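Local coordinates for protein metallo-beta-lactamase (Serratia marcescens, PDB 6K4X) that hydrolyses the beta-lactam ring of antibiotics with a pair of zinc ions, as a subclass B3 metallo-beta-lactamase, at residues A[91-105]-A[118-130]. Sequence-based numbering, arbitrary orientation. Where two conformers were deposited one is given.
Sequences TVLAGAANVDTLRTG and SNFPGSAKVRAVA. With SO4 (sulfate ion), chain F.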
loop_
_atom_site.group_PDB
_atom_site.type_symbol
_atom_site.label_atom_id
_atom_site.label_comp_id
_atom_site.label_asym_id
_atom_site.label_seq_id
_atom_site.Cartn_x
_atom_site.Cartn_y
_atom_site.Cartn_z
ATOM N N THR A 91 -13.341 -4.497 8.714
ATOM C CA THR A 91 -13.707 -4.821 7.341
ATOM C C THR A 91 -12.516 -4.530 6.442
ATOM O O THR A 91 -11.862 -3.481 6.598
ATOM C CB THR A 91 -14.914 -4.012 6.887
ATOM O OG1 THR A 91 -16.002 -4.404 7.726
ATOM C CG2 THR A 91 -15.282 -4.243 5.442
ATOM N N VAL A 92 -12.219 -5.444 5.521
ATOM C CA VAL A 92 -11.120 -5.297 4.586
ATOM C C VAL A 92 -11.659 -4.733 3.270
ATOM O O VAL A 92 -12.605 -5.283 2.704
ATOM C CB VAL A 92 -10.453 -6.660 4.351
ATOM C CG1 VAL A 92 -9.327 -6.553 3.345
ATOM C CG2 VAL A 92 -9.960 -7.259 5.665
ATOM N N LEU A 93 -11.052 -3.655 2.769
ATOM C CA LEU A 93 -11.497 -3.020 1.545
ATOM C C LEU A 93 -10.406 -3.120 0.492
ATOM O O LEU A 93 -9.232 -2.901 0.780
ATOM C CB LEU A 93 -11.838 -1.562 1.793
ATOM C CG LEU A 93 -12.939 -1.316 2.810
ATOM C CD1 LEU A 93 -13.180 0.164 2.991
ATOM C CD2 LEU A 93 -14.232 -2.000 2.446
ATOM N N ALA A 94 -10.804 -3.406 -0.750
ATOM C CA ALA A 94 -9.867 -3.644 -1.819
ATOM C C ALA A 94 -10.509 -3.320 -3.160
ATOM O O ALA A 94 -11.748 -3.301 -3.318
ATOM C CB ALA A 94 -9.395 -5.073 -1.799
ATOM N N GLY A 95 -9.655 -3.194 -4.172
ATOM C CA GLY A 95 -10.139 -3.089 -5.526
ATOM C C GLY A 95 -10.905 -4.334 -5.921
ATOM O O GLY A 95 -10.582 -5.442 -5.503
ATOM N N ALA A 96 -11.936 -4.158 -6.760
ATOM C CA ALA A 96 -12.884 -5.222 -7.093
ATOM C C ALA A 96 -12.178 -6.494 -7.539
ATOM O O ALA A 96 -12.574 -7.571 -7.116
ATOM C CB ALA A 96 -13.839 -4.749 -8.164
ATOM N N ALA A 97 -11.181 -6.371 -8.411
ATOM C CA ALA A 97 -10.574 -7.545 -9.025
ATOM C C ALA A 97 -9.621 -8.271 -8.075
ATOM O O ALA A 97 -9.177 -9.346 -8.411
ATOM C CB ALA A 97 -9.854 -7.136 -10.294
ATOM N N ASN A 98 -9.283 -7.689 -6.928
ATOM C CA ASN A 98 -8.416 -8.368 -5.948
ATOM C C ASN A 98 -9.207 -8.961 -4.775
ATOM O O ASN A 98 -8.622 -9.626 -3.915
ATOM C CB ASN A 98 -7.351 -7.420 -5.391
ATOM C CG ASN A 98 -6.219 -7.122 -6.360
ATOM O OD1 ASN A 98 -6.177 -7.641 -7.480
ATOM N ND2 ASN A 98 -5.268 -6.310 -5.934
ATOM N N VAL A 99 -10.523 -8.735 -4.717
ATOM C CA VAL A 99 -11.322 -9.257 -3.602
ATOM C C VAL A 99 -11.161 -10.777 -3.477
ATOM O O VAL A 99 -10.932 -11.297 -2.376
ATOM C CB VAL A 99 -12.797 -8.824 -3.744
ATOM C CG1 VAL A 99 -13.712 -9.617 -2.812
ATOM C CG2 VAL A 99 -12.959 -7.329 -3.509
ATOM N N ASP A 100 -11.311 -11.500 -4.588
ATOM C CA ASP A 100 -11.285 -12.934 -4.514
ATOM C C ASP A 100 -9.902 -13.432 -4.059
ATOM O O ASP A 100 -9.793 -14.398 -3.311
ATOM C CB ASP A 100 -11.696 -13.521 -5.858
ATOM C CG ASP A 100 -12.033 -14.986 -5.744
ATOM O OD1 ASP A 100 -12.933 -15.304 -4.958
ATOM O OD2 ASP A 100 -11.374 -15.772 -6.423
ATOM N N THR A 101 -8.848 -12.743 -4.499
ATOM C CA THR A 101 -7.516 -13.109 -4.115
ATOM C C THR A 101 -7.336 -12.928 -2.607
ATOM O O THR A 101 -6.735 -13.767 -1.922
ATOM C CB THR A 101 -6.455 -12.278 -4.826
ATOM O OG1 THR A 101 -6.659 -12.385 -6.235
ATOM C CG2 THR A 101 -5.069 -12.742 -4.457
ATOM N N LEU A 102 -7.842 -11.827 -2.054
ATOM C CA LEU A 102 -7.702 -11.622 -0.613
ATOM C C LEU A 102 -8.514 -12.657 0.175
ATOM O O LEU A 102 -8.121 -13.046 1.278
ATOM C CB LEU A 102 -8.150 -10.215 -0.225
ATOM C CG LEU A 102 -7.240 -9.087 -0.717
ATOM C CD1 LEU A 102 -7.842 -7.743 -0.373
ATOM C CD2 LEU A 102 -5.827 -9.193 -0.157
ATOM N N ARG A 103 -9.665 -13.071 -0.354
ATOM C CA ARG A 103 -10.483 -14.046 0.340
ATOM C C ARG A 103 -9.837 -15.418 0.322
ATOM O O ARG A 103 -9.966 -16.147 1.309
ATOM C CB ARG A 103 -11.861 -14.201 -0.288
ATOM C CG ARG A 103 -12.733 -12.993 -0.037
ATOM C CD ARG A 103 -14.035 -13.078 -0.783
ATOM N NE ARG A 103 -14.909 -12.031 -0.283
ATOM C CZ ARG A 103 -16.061 -11.697 -0.852
ATOM N NH1 ARG A 103 -16.434 -12.284 -1.980
ATOM N NH2 ARG A 103 -16.823 -10.786 -0.280
ATOM N N THR A 104 -9.165 -15.789 -0.762
ATOM C CA THR A 104 -8.637 -17.156 -0.894
ATOM C C THR A 104 -7.142 -17.226 -0.589
ATOM O O THR A 104 -6.632 -18.321 -0.313
ATOM C CB THR A 104 -8.882 -17.701 -2.294
ATOM O OG1 THR A 104 -8.133 -16.907 -3.207
ATOM C CG2 THR A 104 -10.346 -17.742 -2.655
ATOM N N GLY A 105 -6.447 -16.105 -0.746
ATOM C CA GLY A 105 -5.001 -16.051 -0.644
ATOM C C GLY A 105 -4.268 -16.643 -1.827
ATOM O O GLY A 105 -3.089 -16.929 -1.713
ATOM N N SER A 118 3.641 -17.036 -4.008
ATOM C CA SER A 118 3.321 -17.871 -2.869
ATOM C C SER A 118 1.953 -17.465 -2.327
ATOM O O SER A 118 1.640 -16.284 -2.191
ATOM C CB SER A 118 4.372 -17.768 -1.803
ATOM O OG SER A 118 5.635 -18.195 -2.298
ATOM N N ASN A 119 1.141 -18.450 -1.978
ATOM C CA ASN A 119 -0.156 -18.204 -1.387
ATOM C C ASN A 119 -0.006 -17.613 0.010
ATOM O O ASN A 119 1.054 -17.696 0.627
ATOM C CB ASN A 119 -0.982 -19.481 -1.298
ATOM C CG ASN A 119 -1.248 -20.106 -2.650
ATOM O OD1 ASN A 119 -1.113 -19.484 -3.701
ATOM N ND2 ASN A 119 -1.695 -21.346 -2.618
ATOM N N PHE A 120 -1.083 -17.030 0.510
ATOM C CA PHE A 120 -1.090 -16.453 1.824
ATOM C C PHE A 120 -2.454 -16.695 2.457
ATOM O O PHE A 120 -3.384 -17.191 1.815
ATOM C CB PHE A 120 -0.700 -14.973 1.742
ATOM C CG PHE A 120 -1.604 -14.119 0.884
ATOM C CD1 PHE A 120 -1.347 -13.953 -0.468
ATOM C CD2 PHE A 120 -2.701 -13.482 1.434
ATOM C CE1 PHE A 120 -2.176 -13.167 -1.252
ATOM C CE2 PHE A 120 -3.542 -12.719 0.644
ATOM C CZ PHE A 120 -3.264 -12.547 -0.691
ATOM N N PRO A 121 -2.635 -16.397 3.754
ATOM C CA PRO A 121 -3.898 -16.738 4.396
ATOM C C PRO A 121 -5.067 -15.898 3.865
ATOM O O PRO A 121 -4.987 -14.669 3.793
ATOM C CB PRO A 121 -3.625 -16.443 5.874
ATOM C CG PRO A 121 -2.132 -16.576 6.002
ATOM C CD PRO A 121 -1.600 -15.984 4.723
ATOM N N GLY A 122 -6.174 -16.562 3.542
ATOM C CA GLY A 122 -7.363 -15.879 3.107
ATOM C C GLY A 122 -8.001 -15.114 4.245
ATOM O O GLY A 122 -7.949 -15.537 5.408
ATOM N N SER A 123 -8.611 -13.980 3.916
ATOM C CA SER A 123 -9.235 -13.121 4.904
ATOM C C SER A 123 -10.766 -13.213 4.827
ATOM O O SER A 123 -11.338 -13.394 3.768
ATOM C CB SER A 123 -8.750 -11.701 4.749
ATOM O OG SER A 123 -9.301 -10.836 5.737
ATOM N N ALA A 124 -11.405 -13.015 5.986
ATOM C CA ALA A 124 -12.822 -12.737 6.093
ATOM C C ALA A 124 -13.118 -11.254 5.836
ATOM O O ALA A 124 -12.230 -10.401 5.898
ATOM C CB ALA A 124 -13.321 -13.146 7.461
ATOM N N LYS A 125 -14.392 -10.956 5.555
ATOM C CA LYS A 125 -14.942 -9.608 5.562
ATOM C C LYS A 125 -14.281 -8.713 4.504
ATOM O O LYS A 125 -14.061 -7.508 4.732
ATOM C CB LYS A 125 -14.810 -8.948 6.939
ATOM C CG LYS A 125 -15.567 -9.620 8.073
ATOM C CD LYS A 125 -16.127 -8.606 9.053
ATOM C CE LYS A 125 -17.425 -8.029 8.534
ATOM N NZ LYS A 125 -18.080 -7.160 9.532
ATOM N N VAL A 126 -14.051 -9.247 3.316
ATOM C CA VAL A 126 -13.471 -8.470 2.248
ATOM C C VAL A 126 -14.594 -7.880 1.390
ATOM O O VAL A 126 -15.541 -8.573 1.003
ATOM C CB VAL A 126 -12.521 -9.306 1.383
ATOM C CG1 VAL A 126 -11.815 -8.441 0.369
ATOM C CG2 VAL A 126 -11.523 -10.062 2.246
ATOM N N ARG A 127 -14.496 -6.593 1.105
ATOM C CA ARG A 127 -15.467 -5.875 0.292
ATOM C C ARG A 127 -14.749 -5.029 -0.755
ATOM O O ARG A 127 -13.642 -4.569 -0.522
ATOM C CB ARG A 127 -16.302 -4.947 1.176
ATOM C CG ARG A 127 -16.876 -5.590 2.429
ATOM C CD ARG A 127 -18.043 -6.496 2.114
ATOM N NE ARG A 127 -18.597 -7.139 3.319
ATOM C CZ ARG A 127 -18.342 -8.384 3.720
ATOM N NH1 ARG A 127 -18.888 -8.859 4.836
ATOM N NH2 ARG A 127 -17.593 -9.161 2.972
ATOM N N ALA A 128 -15.401 -4.786 -1.887
ATOM C CA ALA A 128 -14.841 -3.993 -2.966
ATOM C C ALA A 128 -15.122 -2.503 -2.769
ATOM O O ALA A 128 -16.191 -2.100 -2.315
ATOM C CB ALA A 128 -15.421 -4.429 -4.293
ATOM N N VAL A 129 -14.177 -1.686 -3.232
ATOM C CA VAL A 129 -14.354 -0.258 -3.435
ATOM C C VAL A 129 -14.032 0.084 -4.891
ATOM O O VAL A 129 -13.224 -0.593 -5.530
ATOM C CB VAL A 129 -13.457 0.571 -2.507
ATOM C CG1 VAL A 129 -13.830 0.346 -1.062
ATOM C CG2 VAL A 129 -11.982 0.320 -2.735
ATOM N N ALA A 130 -14.634 1.172 -5.380
ATOM C CA ALA A 130 -14.458 1.640 -6.742
ATOM C C ALA A 130 -13.425 2.763 -6.797
ATOM O O ALA A 130 -13.142 3.441 -5.811
ATOM C CB ALA A 130 -15.774 2.134 -7.293
HETATM S S SO4 F . -17.741 -12.475 4.955
HETATM O O1 SO4 F . -17.454 -12.030 3.605
HETATM O O2 SO4 F . -18.651 -13.649 4.725
HETATM O O3 SO4 F . -16.576 -12.916 5.782
HETATM O O4 SO4 F . -18.399 -11.451 5.763
HETATM O O HOH W 1 -16.121 -4.947 10.422
HETATM O O HOH W 2 -12.295 -1.467 -7.858
HETATM O O HOH W 3 -14.895 -12.019 2.523
HETATM O O HOH W 4 -4.297 -19.489 0.642
#
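Val126 packs its two methyls between strand 91-95 and helix 99-104: CG1 reaches Val99 CG1 at 3.9 Å and faces Leu102, while CG2 lies against Arg103 CG and Val92 CB. CG1 stands anti to the backbone N (chi1 -174°), which turns it to the helix. The backbones of the two strands pair in parallel; Arg127 N donates to Val92 O at 2.8 Å, and Arg127 O receives Ala94 N. Strand 126-129, outermost in its sheet within this chain, completes a parallel beta-alpha-beta unit of the metallo-beta-lactamase fold. Past the helix, Gly105 lays CA over the face of the Phe120 ring, 3.8 Å from its centroid and 8° off the normal, a CH-pi contact; its carbonyl O takes Phe120 N on an in-plane lone pair. The ring also touches helix 75-78, near zinc ligand His74.

The outer side is solvent-facing, held by long polar side chains, water and a sulfate. In the modelled conformer, one of two, Arg103 extends over Val126 and its NH2 gives Val126 O a bent bond. Arg127 grips the sulfate edge-on: NH1 meets O4 almost straight (2.8 Å, 176°) and NH2 donates to O1, also reaching Val126 O from above its carbonyl plane. The backbone N-H of Lys125 donates to sulfate O3, and a water links O1 to Val126 N. The sulfate, probably from the crystallisation liquor, probably offsets the neighbouring guanidinium charges, implying a basic patch able to accept an anion under crystal conditions.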